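Local coordinates for uncharacterized protein (Thermotoga maritima, PDB 2EWR) that is of unknown function but probably transfers a nucleotidyl group from a nucleoside triphosphate, as a member of the polymerase beta-like nucleotidyltransferase clan, at residues A[86-91]-A[106-111]; A[64-69]-A[78-83]; A[17-22]-A[130-135]. One frame throughout, in Å; residues are numbered along the deposited sequence. Where two conformers were deposited one is given.

Interaction 1: residues A[86-91]-A[106-111]; sequences EKICSH and GDIRKR. With EDO (1,2-ethanediol), chain C; EDO (1,2-ethanediol), chain B.
Cys89 and Arg109 face each other as a hydrogen-bonded pair of an antiparallel beta hairpin, Cys89 N reaching Arg109 O at 2.9 Å and Arg109 N returning to Cys89 O. Between this pair and the next, His91 with Gly106, the register slips by one residue, a beta bulge at the corner where Asp107 takes up a left-handed backbone. On one side of the sheet Cys89 SG lies 3.9 Å from Arg109 CB. On the other, Ile88 sets CD1 against Lys110 CG at 3.7 Å, while its CG2 meets Ile108 CG2; branched and long aliphatic groups suit this surface, which helix 142-152 covers. Arg111 N bonds almost straight to Lys87 O (177°). The Arg111 side chain, its CG anti to the backbone N (chi1 -163°) and bent at chi2, brings NH1 to two oxygens of Glu86: the backbone O at 3.1 Å and OE1 at 3.2 Å, the latter a salt bridge entering from above the carboxylate plane. A leucine in place of Arg111 would probably leave the Glu86 carboxylate without its countercharge. Further out, Trp117 makes a cation-pi contact with Arg111, Gly115 O takes its NE, and Glu118 pairs with Lys110 NZ, which also bonds one ethanediol; Ser90 OG bonds another, both probably from the crystallisation liquor. Arg109, two residues on, grips the corner residue Asp107 side-on: NE meets OD1 at 2.8 Å, and NH2 reaches the syn lone pair of OD2. A water that donates to OD2 at 2.7 Å stands 3.0 Å from His91 NE2; His91 ND1 is hydrogen-bonded to Tyr66 OH.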
loop_
_atom_site.group_PDB
_atom_site.type_symbol
_atom_site.label_atom_id
_atom_site.label_comp_id
_atom_site.label_asym_id
_atom_site.label_seq_id
_atom_site.Cartn_x
_atom_site.Cartn_y
_atom_site.Cartn_z
ATOM N N GLU A 86 -3.711 -1.056 -18.658
ATOM C CA GLU A 86 -2.573 -0.846 -19.530
ATOM C C GLU A 86 -1.276 -0.574 -18.755
ATOM O O GLU A 86 -0.195 -0.839 -19.278
ATOM C CB GLU A 86 -2.826 0.324 -20.482
ATOM C CG GLU A 86 -3.954 0.082 -21.490
ATOM C CD GLU A 86 -3.747 -1.151 -22.354
ATOM O OE1 GLU A 86 -2.608 -1.379 -22.825
ATOM O OE2 GLU A 86 -4.723 -1.893 -22.578
ATOM N N LYS A 87 -1.382 -0.034 -17.530
ATOM C CA LYS A 87 -0.218 0.413 -16.764
ATOM C C LYS A 87 0.208 -0.511 -15.622
ATOM O O LYS A 87 1.367 -0.485 -15.236
ATOM C CB LYS A 87 -0.454 1.788 -16.138
ATOM C CG LYS A 87 -0.412 2.988 -17.068
ATOM C CD LYS A 87 -0.401 4.296 -16.213
ATOM C CE LYS A 87 -1.081 5.420 -16.955
ATOM N NZ LYS A 87 -2.567 5.236 -16.915
ATOM N N ILE A 88 -0.738 -1.291 -15.081
ATOM C CA ILE A 88 -0.532 -2.050 -13.834
ATOM C C ILE A 88 -1.286 -3.360 -13.861
ATOM O O ILE A 88 -2.391 -3.440 -14.425
ATOM C CB ILE A 88 -1.109 -1.303 -12.572
ATOM C CG1 ILE A 88 -0.331 -0.035 -12.280
ATOM C CG2 ILE A 88 -1.073 -2.234 -11.293
ATOM C CD1 ILE A 88 0.955 -0.291 -11.535
ATOM N N CYS A 89 -0.739 -4.377 -13.212
ATOM C CA CYS A 89 -1.535 -5.561 -12.900
ATOM C C CYS A 89 -1.221 -6.005 -11.495
ATOM O O CYS A 89 -0.184 -5.652 -10.928
ATOM C CB CYS A 89 -1.325 -6.684 -13.906
ATOM S SG CYS A 89 0.281 -7.418 -13.900
ATOM N N SER A 90 -2.144 -6.764 -10.931
ATOM C CA SER A 90 -2.003 -7.290 -9.582
ATOM C C SER A 90 -3.130 -8.259 -9.294
ATOM O O SER A 90 -4.107 -8.340 -10.055
ATOM C CB SER A 90 -2.061 -6.176 -8.522
ATOM O OG SER A 90 -3.387 -5.665 -8.381
ATOM N N HIS A 91 -3.002 -8.968 -8.186
ATOM C CA HIS A 91 -4.120 -9.684 -7.599
ATOM C C HIS A 91 -4.802 -8.707 -6.653
ATOM O O HIS A 91 -4.270 -8.405 -5.582
ATOM C CB HIS A 91 -3.616 -10.921 -6.874
ATOM C CG HIS A 91 -2.944 -11.861 -7.803
ATOM N ND1 HIS A 91 -3.562 -12.999 -8.272
ATOM C CD2 HIS A 91 -1.722 -11.824 -8.378
ATOM C CE1 HIS A 91 -2.756 -13.609 -9.122
ATOM N NE2 HIS A 91 -1.634 -12.924 -9.207
ATOM N N GLY A 106 -1.780 -7.619 -4.613
ATOM C CA GLY A 106 -0.718 -8.623 -4.497
ATOM C C GLY A 106 0.103 -8.762 -5.771
ATOM O O GLY A 106 -0.457 -8.750 -6.874
ATOM N N ASP A 107 1.415 -8.843 -5.615
ATOM C CA ASP A 107 2.337 -9.015 -6.763
ATOM C C ASP A 107 2.090 -7.943 -7.835
ATOM O O ASP A 107 1.896 -8.248 -9.028
ATOM C CB ASP A 107 2.262 -10.420 -7.325
ATOM C CG ASP A 107 3.370 -10.719 -8.319
ATOM O OD1 ASP A 107 4.429 -10.049 -8.284
ATOM O OD2 ASP A 107 3.188 -11.658 -9.127
ATOM N N ILE A 108 2.140 -6.688 -7.417
ATOM C CA ILE A 108 1.914 -5.546 -8.318
ATOM C C ILE A 108 3.065 -5.469 -9.332
ATOM O O ILE A 108 4.232 -5.492 -8.974
ATOM C CB ILE A 108 1.814 -4.205 -7.584
ATOM C CG1 ILE A 108 0.814 -4.260 -6.427
ATOM C CG2 ILE A 108 1.549 -3.085 -8.584
ATOM C CD1 ILE A 108 0.642 -2.956 -5.708
ATOM N N ARG A 109 2.711 -5.355 -10.599
ATOM C CA ARG A 109 3.688 -5.092 -11.602
ATOM C C ARG A 109 3.275 -3.894 -12.424
ATOM O O ARG A 109 2.109 -3.797 -12.853
ATOM C CB ARG A 109 3.814 -6.251 -12.587
ATOM C CG ARG A 109 3.925 -7.637 -12.004
ATOM C CD ARG A 109 5.167 -7.927 -11.239
ATOM N NE ARG A 109 5.117 -9.348 -10.940
ATOM C CZ ARG A 109 5.434 -10.334 -11.777
ATOM N NH1 ARG A 109 5.992 -10.079 -12.963
ATOM N NH2 ARG A 109 5.243 -11.605 -11.391
ATOM N N LYS A 110 4.250 -3.046 -12.717
ATOM C CA LYS A 110 4.101 -1.972 -13.695
ATOM C C LYS A 110 4.462 -2.457 -15.104
ATOM O O LYS A 110 5.421 -3.233 -15.278
ATOM C CB LYS A 110 4.976 -0.781 -13.330
ATOM C CG LYS A 110 4.631 -0.119 -11.972
ATOM C CD LYS A 110 5.433 1.141 -11.711
ATOM C CE LYS A 110 6.924 0.876 -11.427
ATOM N NZ LYS A 110 7.128 -0.060 -10.253
ATOM N N ARG A 111 3.679 -1.992 -16.060
ATOM C CA ARG A 111 3.940 -2.186 -17.467
ATOM C C ARG A 111 5.154 -1.365 -17.866
ATOM O O ARG A 111 5.286 -0.211 -17.478
ATOM C CB ARG A 111 2.737 -1.743 -18.300
ATOM C CG ARG A 111 2.773 -2.277 -19.722
ATOM C CD ARG A 111 2.041 -3.575 -19.825
ATOM N NE ARG A 111 1.937 -4.014 -21.204
ATOM C CZ ARG A 111 1.001 -3.588 -22.053
ATOM N NH1 ARG A 111 0.049 -2.747 -21.646
ATOM N NH2 ARG A 111 1.006 -4.044 -23.309
HETATM C C1 EDO C . 4.226 -0.876 -8.325
HETATM O O1 EDO C . 5.010 0.321 -8.466
HETATM C C2 EDO C . 5.069 -2.078 -7.976
HETATM O O2 EDO C . 5.587 -1.990 -6.640
HETATM C C1 EDO B . -4.682 -3.319 -11.113
HETATM O O1 EDO B . -4.606 -4.674 -10.675
HETATM C C2 EDO B . -6.129 -2.977 -11.483
HETATM O O2 EDO B . -6.581 -3.733 -12.611
HETATM O O HOH W 1 -1.219 -2.532 -24.823
HETATM O O HOH W 2 3.418 1.307 -16.184
HETATM O O HOH W 3 0.985 -12.314 -10.596
#

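Interaction 2: residues A[64-69]-A[78-83]; sequences GAYEIE and KKVRFS. With EDO (1,2-ethanediol), chain B.
The Tyr66 ring takes Val80 on one face: methyl CG1 stands 3.6 Å from the ring centroid, 21° off the normal, a CH-pi contact shifted toward the CE1 and CZ rim. Val80 O also approaches CE1, at 3.4 Å. The ring's hydroxyl reaches beyond the strand to His91 ND1, a hydrogen bond that probably limits the ring's movement, and the His91 ring itself meets that of Tyr66. A second flat group, the Glu69 carboxylate, receives Val80 N at OE1, 3.0 Å away, from well above its plane, while OE2 rests against Lys79 CG. Glu69 gets there with CG anti to its backbone N (chi1 180°) and the chain extended beyond, sliding past Val80 in the opposite sense. These contacts seat helix 62-71 on strand 76-84, an outermost strand of the mixed sheet in this nucleotidyltransferase-like fold; the axes of the short segments run nearly antiparallel, at 164°, and come within 8.3 Å. Valine suits the spot because its two methyls divide the work: CG1 goes under the ring and also touches Ala65 CB at 3.9 Å, whereas CG2 packs against Ala65 O. Alanine on the helix is small enough for the strand to come close, and it continues inward to Thr60 and Ile104. A water donates to Glu69 OE1, at 2.7 Å, and to Val80 O, so that one carboxylate oxygen serves both the amide and, through the water, the carbonyl of the same valine.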
loop_
_atom_site.group_PDB
_atom_site.type_symbol
_atom_site.label_atom_id
_atom_site.label_comp_id
_atom_site.label_asym_id
_atom_site.label_seq_id
_atom_site.Cartn_x
_atom_site.Cartn_y
_atom_site.Cartn_z
ATOM N N GLY A 64 -0.293 -13.530 -0.329
ATOM C CA GLY A 64 -0.696 -12.624 0.704
ATOM C C GLY A 64 -2.045 -11.992 0.430
ATOM O O GLY A 64 -2.831 -11.750 1.351
ATOM N N ALA A 65 -2.318 -11.712 -0.837
ATOM C CA ALA A 65 -3.555 -11.029 -1.164
ATOM C C ALA A 65 -4.738 -11.924 -0.827
ATOM O O ALA A 65 -5.695 -11.467 -0.201
ATOM C CB ALA A 65 -3.539 -10.571 -2.623
ATOM N N TYR A 66 -4.636 -13.199 -1.195
ATOM C CA TYR A 66 -5.712 -14.160 -0.940
ATOM C C TYR A 66 -5.820 -14.427 0.552
ATOM O O TYR A 66 -6.941 -14.608 1.084
ATOM C CB TYR A 66 -5.517 -15.421 -1.782
ATOM C CG TYR A 66 -5.619 -15.110 -3.242
ATOM C CD1 TYR A 66 -6.862 -15.038 -3.864
ATOM C CD2 TYR A 66 -4.497 -14.809 -3.988
ATOM C CE1 TYR A 66 -6.981 -14.686 -5.203
ATOM C CE2 TYR A 66 -4.586 -14.438 -5.334
ATOM C CZ TYR A 66 -5.838 -14.400 -5.939
ATOM O OH TYR A 66 -5.893 -14.026 -7.251
ATOM N N GLU A 67 -4.690 -14.425 1.242
ATOM C CA GLU A 67 -4.707 -14.609 2.706
ATOM C C GLU A 67 -5.357 -13.447 3.416
ATOM O O GLU A 67 -6.113 -13.636 4.394
ATOM C CB GLU A 67 -3.297 -14.867 3.257
ATOM C CG GLU A 67 -2.896 -16.291 3.193
ATOM C CD GLU A 67 -3.705 -17.109 4.217
ATOM O OE1 GLU A 67 -3.391 -17.055 5.414
ATOM O OE2 GLU A 67 -4.698 -17.720 3.830
ATOM N N ILE A 68 -5.053 -12.221 2.976
ATOM C CA ILE A 68 -5.693 -11.059 3.554
ATOM C C ILE A 68 -7.219 -11.079 3.356
ATOM O O ILE A 68 -8.006 -10.796 4.298
ATOM C CB ILE A 68 -5.065 -9.747 2.991
ATOM C CG1 ILE A 68 -3.671 -9.590 3.553
ATOM C CG2 ILE A 68 -5.918 -8.510 3.324
ATOM C CD1 ILE A 68 -2.839 -8.468 2.924
ATOM N N GLU A 69 -7.633 -11.466 2.158
ATOM C CA GLU A 69 -9.067 -11.632 1.905
ATOM C C GLU A 69 -9.721 -12.583 2.915
ATOM O O GLU A 69 -10.754 -12.290 3.496
ATOM C CB GLU A 69 -9.335 -12.141 0.490
ATOM C CG GLU A 69 -10.850 -12.313 0.259
ATOM C CD GLU A 69 -11.248 -12.994 -1.033
ATOM O OE1 GLU A 69 -10.510 -12.936 -2.017
ATOM O OE2 GLU A 69 -12.363 -13.598 -1.041
ATOM N N LYS A 78 -14.725 -6.519 -2.713
ATOM C CA LYS A 78 -14.306 -7.096 -3.983
ATOM C C LYS A 78 -13.361 -8.262 -3.686
ATOM O O LYS A 78 -12.293 -8.076 -3.056
ATOM C CB LYS A 78 -13.599 -6.061 -4.887
ATOM C CG LYS A 78 -13.143 -6.676 -6.228
ATOM C CD LYS A 78 -12.174 -5.773 -7.004
ATOM C CE LYS A 78 -11.728 -6.393 -8.292
ATOM N NZ LYS A 78 -11.101 -7.745 -8.180
ATOM N N LYS A 79 -13.736 -9.465 -4.108
ATOM C CA LYS A 79 -12.869 -10.612 -3.884
ATOM C C LYS A 79 -11.613 -10.413 -4.717
ATOM O O LYS A 79 -11.631 -9.833 -5.790
ATOM C CB LYS A 79 -13.556 -11.910 -4.277
ATOM C CG LYS A 79 -14.724 -12.218 -3.391
ATOM C CD LYS A 79 -15.421 -13.492 -3.715
ATOM C CE LYS A 79 -16.575 -13.710 -2.752
ATOM N NZ LYS A 79 -17.445 -14.885 -3.152
ATOM N N VAL A 80 -10.502 -10.907 -4.188
ATOM C CA VAL A 80 -9.234 -10.818 -4.883
ATOM C C VAL A 80 -9.259 -11.613 -6.172
ATOM O O VAL A 80 -9.630 -12.800 -6.214
ATOM C CB VAL A 80 -8.068 -11.300 -3.983
ATOM C CG1 VAL A 80 -6.774 -11.279 -4.758
ATOM C CG2 VAL A 80 -7.979 -10.373 -2.783
ATOM N N ARG A 81 -8.827 -10.966 -7.236
ATOM C CA ARG A 81 -8.654 -11.616 -8.517
ATOM C C ARG A 81 -7.588 -10.902 -9.318
ATOM O O ARG A 81 -7.421 -9.717 -9.174
ATOM C CB ARG A 81 -9.982 -11.525 -9.283
ATOM C CG ARG A 81 -10.042 -12.095 -10.633
ATOM C CD ARG A 81 -11.438 -11.867 -11.197
ATOM N NE ARG A 81 -12.413 -12.669 -10.478
ATOM C CZ ARG A 81 -12.975 -13.797 -10.927
ATOM N NH1 ARG A 81 -12.692 -14.291 -12.136
ATOM N NH2 ARG A 81 -13.851 -14.423 -10.157
ATOM N N PHE A 82 -6.903 -11.640 -10.178
ATOM C CA PHE A 82 -5.939 -11.018 -11.055
ATOM C C PHE A 82 -6.664 -10.013 -11.957
ATOM O O PHE A 82 -7.648 -10.387 -12.637
ATOM C CB PHE A 82 -5.136 -12.039 -11.885
ATOM C CG PHE A 82 -4.141 -11.388 -12.781
ATOM C CD1 PHE A 82 -2.946 -10.936 -12.271
ATOM C CD2 PHE A 82 -4.434 -11.158 -14.113
ATOM C CE1 PHE A 82 -2.035 -10.294 -13.099
ATOM C CE2 PHE A 82 -3.525 -10.516 -14.947
ATOM C CZ PHE A 82 -2.332 -10.084 -14.427
ATOM N N SER A 83 -6.142 -8.781 -12.001
ATOM C CA SER A 83 -6.745 -7.620 -12.658
ATOM C C SER A 83 -5.618 -6.879 -13.379
ATOM O O SER A 83 -4.565 -6.662 -12.787
ATOM C CB SER A 83 -7.341 -6.694 -11.570
ATOM O OG SER A 83 -8.020 -5.562 -12.076
HETATM C C1 EDO B . -4.682 -3.319 -11.113
HETATM O O1 EDO B . -4.606 -4.674 -10.675
HETATM C C2 EDO B . -6.129 -2.977 -11.483
HETATM O O2 EDO B . -6.581 -3.733 -12.611
HETATM O O HOH W 4 -10.589 -14.482 -4.255
#

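Interaction 3: residues A[17-22]-A[130-135]; sequences EYLRVL and VETHGM
This is an apolar contact without hydrogen bonds across it, joining helix 16-29 near the N-terminus to the turn between strands 127-132 and 135-140. Leu19 carries it. Its CD2 methyl sits squarely over the face of the His133 ring, 3.5 Å from the centroid and only 11° off the normal, a CH-pi contact; its CD1 lies 3.8 Å from both His133 ND1 and CE of Met135, a selenomethionine. CG anti to the backbone N (chi1 -177°) points the branch at the turn, and the fork there parts the two methyls. The imidazole is steadied at its edge: Thr132 OG1 lies in the ring plane and shares a hydrogen bond with ND1 at 2.9 Å. Leu22, one turn along the helix, adds a looser contact, its backbone O 4.3 Å from Met135 SE, while its side chain continues onto Ile137. Arg23 and Tyr26 of the same helix also touch the selenomethionine. Gly134 suits the third position of its tight bend, where a side chain would press on the preceding carbonyl. Paired backbone bonds between Thr132 and Met135 close the loop as a type I' turn, the classic connection of a two-residue beta hairpin.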
loop_
_atom_site.group_PDB
_atom_site.type_symbol
_atom_site.label_atom_id
_atom_site.label_comp_id
_atom_site.label_asym_id
_atom_site.label_seq_id
_atom_site.Cartn_x
_atom_site.Cartn_y
_atom_site.Cartn_z
ATOM N N GLU A 17 -10.282 8.274 12.631
ATOM C CA GLU A 17 -10.965 7.157 11.985
ATOM C C GLU A 17 -10.021 6.269 11.176
ATOM O O GLU A 17 -10.199 5.051 11.108
ATOM C CB GLU A 17 -12.123 7.621 11.095
ATOM C CG GLU A 17 -11.733 8.495 9.954
ATOM C CD GLU A 17 -11.680 9.996 10.308
ATOM O OE1 GLU A 17 -11.566 10.376 11.519
ATOM O OE2 GLU A 17 -11.766 10.798 9.344
ATOM N N TYR A 18 -8.978 6.861 10.595
ATOM C CA TYR A 18 -7.959 6.069 9.905
ATOM C C TYR A 18 -7.066 5.310 10.857
ATOM O O TYR A 18 -6.661 4.166 10.581
ATOM C CB TYR A 18 -7.140 6.928 8.957
ATOM C CG TYR A 18 -7.911 7.195 7.707
ATOM C CD1 TYR A 18 -8.833 8.206 7.650
ATOM C CD2 TYR A 18 -7.794 6.335 6.628
ATOM C CE1 TYR A 18 -9.632 8.393 6.488
ATOM C CE2 TYR A 18 -8.531 6.514 5.503
ATOM C CZ TYR A 18 -9.429 7.525 5.426
ATOM O OH TYR A 18 -10.175 7.669 4.273
ATOM N N LEU A 19 -6.723 5.920 11.984
ATOM C CA LEU A 19 -5.936 5.229 12.990
ATOM C C LEU A 19 -6.698 4.004 13.518
ATOM O O LEU A 19 -6.126 2.924 13.726
ATOM C CB LEU A 19 -5.614 6.152 14.153
ATOM C CG LEU A 19 -4.726 5.564 15.236
ATOM C CD1 LEU A 19 -3.335 5.172 14.669
ATOM C CD2 LEU A 19 -4.571 6.544 16.346
ATOM N N ARG A 20 -7.995 4.178 13.749
ATOM C CA ARG A 20 -8.793 3.061 14.234
ATOM C C ARG A 20 -8.890 1.891 13.240
ATOM O O ARG A 20 -8.838 0.731 13.624
ATOM C CB ARG A 20 -10.175 3.508 14.668
ATOM C CG ARG A 20 -10.159 4.448 15.868
ATOM C CD ARG A 20 -11.576 4.664 16.412
ATOM N NE ARG A 20 -12.548 5.075 15.397
ATOM C CZ ARG A 20 -12.878 6.328 15.105
ATOM N NH1 ARG A 20 -12.303 7.363 15.726
ATOM N NH2 ARG A 20 -13.800 6.555 14.164
ATOM N N VAL A 21 -9.061 2.193 11.954
ATOM C CA VAL A 21 -9.084 1.122 10.961
ATOM C C VAL A 21 -7.682 0.490 10.821
ATOM O O VAL A 21 -7.532 -0.724 10.720
ATOM C CB VAL A 21 -9.657 1.613 9.643
ATOM C CG1 VAL A 21 -9.410 0.611 8.484
ATOM C CG2 VAL A 21 -11.137 1.863 9.776
ATOM N N LEU A 22 -6.634 1.308 10.852
ATOM C CA LEU A 22 -5.294 0.770 10.843
ATOM C C LEU A 22 -5.049 -0.218 11.995
ATOM O O LEU A 22 -4.503 -1.290 11.779
ATOM C CB LEU A 22 -4.256 1.890 10.903
ATOM C CG LEU A 22 -2.798 1.487 10.901
ATOM C CD1 LEU A 22 -2.448 0.677 9.657
ATOM C CD2 LEU A 22 -1.891 2.701 11.029
ATOM N N VAL A 130 7.375 1.879 11.015
ATOM C CA VAL A 130 6.969 3.065 11.796
ATOM C C VAL A 130 6.284 2.568 13.060
ATOM O O VAL A 130 5.336 1.751 12.940
ATOM C CB VAL A 130 5.918 3.923 10.986
ATOM C CG1 VAL A 130 5.325 5.039 11.843
ATOM C CG2 VAL A 130 6.525 4.464 9.732
ATOM N N GLU A 131 6.683 3.079 14.229
ATOM C CA GLU A 131 5.955 2.822 15.425
ATOM C C GLU A 131 4.896 3.897 15.616
ATOM O O GLU A 131 5.162 5.104 15.606
ATOM C CB GLU A 131 6.858 2.779 16.627
ATOM C CG GLU A 131 6.185 2.059 17.770
ATOM C CD GLU A 131 6.971 2.070 19.049
ATOM O OE1 GLU A 131 8.073 2.665 19.084
ATOM O OE2 GLU A 131 6.460 1.482 20.034
ATOM N N THR A 132 3.663 3.462 15.809
ATOM C CA THR A 132 2.608 4.384 16.136
ATOM C C THR A 132 1.609 3.706 17.048
ATOM O O THR A 132 1.140 2.611 16.754
ATOM C CB THR A 132 1.901 4.939 14.880
ATOM O OG1 THR A 132 0.868 5.876 15.283
ATOM C CG2 THR A 132 1.312 3.865 13.974
ATOM N N HIS A 133 1.279 4.357 18.156
ATOM C CA HIS A 133 0.292 3.811 19.084
ATOM C C HIS A 133 0.498 2.346 19.465
ATOM O O HIS A 133 -0.463 1.580 19.633
ATOM C CB HIS A 133 -1.086 4.053 18.503
ATOM C CG HIS A 133 -1.433 5.500 18.419
ATOM N ND1 HIS A 133 -1.011 6.319 17.390
ATOM C CD2 HIS A 133 -2.112 6.297 19.281
ATOM C CE1 HIS A 133 -1.455 7.548 17.610
ATOM N NE2 HIS A 133 -2.112 7.562 18.754
ATOM N N GLY A 134 1.754 1.979 19.653
ATOM C CA GLY A 134 2.103 0.637 20.093
ATOM C C GLY A 134 2.205 -0.384 18.999
ATOM O O GLY A 134 2.506 -1.566 19.275
HETATM N N MSE A 135 1.975 0.066 17.768
HETATM C CA MSE A 135 2.022 -0.787 16.592
HETATM C C MSE A 135 3.294 -0.574 15.789
HETATM O O MSE A 135 3.751 0.546 15.642
HETATM C CB MSE A 135 0.846 -0.486 15.675
HETATM C CG MSE A 135 -0.521 -0.550 16.340
HETATM SE SE MSE A 135 -1.894 -0.193 15.035
HETATM C CE MSE A 135 -2.222 1.657 15.427
#

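In the fold
Interactions 1 and 2 adjoin each other in the mixed sheet: strands 76-84 and 88-97 are neighbours, and the two contacts meet where Ser83 N reaches Ser90 O and Cys89 packs on Phe82. Interaction 1 joins strand to strand through backbone bonds and a charged outer end; interaction 2 lays a helix on the same sheet through a methyl, a ring and one carboxylate. All three are partly buried. Interaction 3 lies about 27 Å from interaction 1, between centres, across the middle of the chain; it ties the first helix to a separate two-stranded sheet by apolar contact alone, and its chain loop encloses the other two.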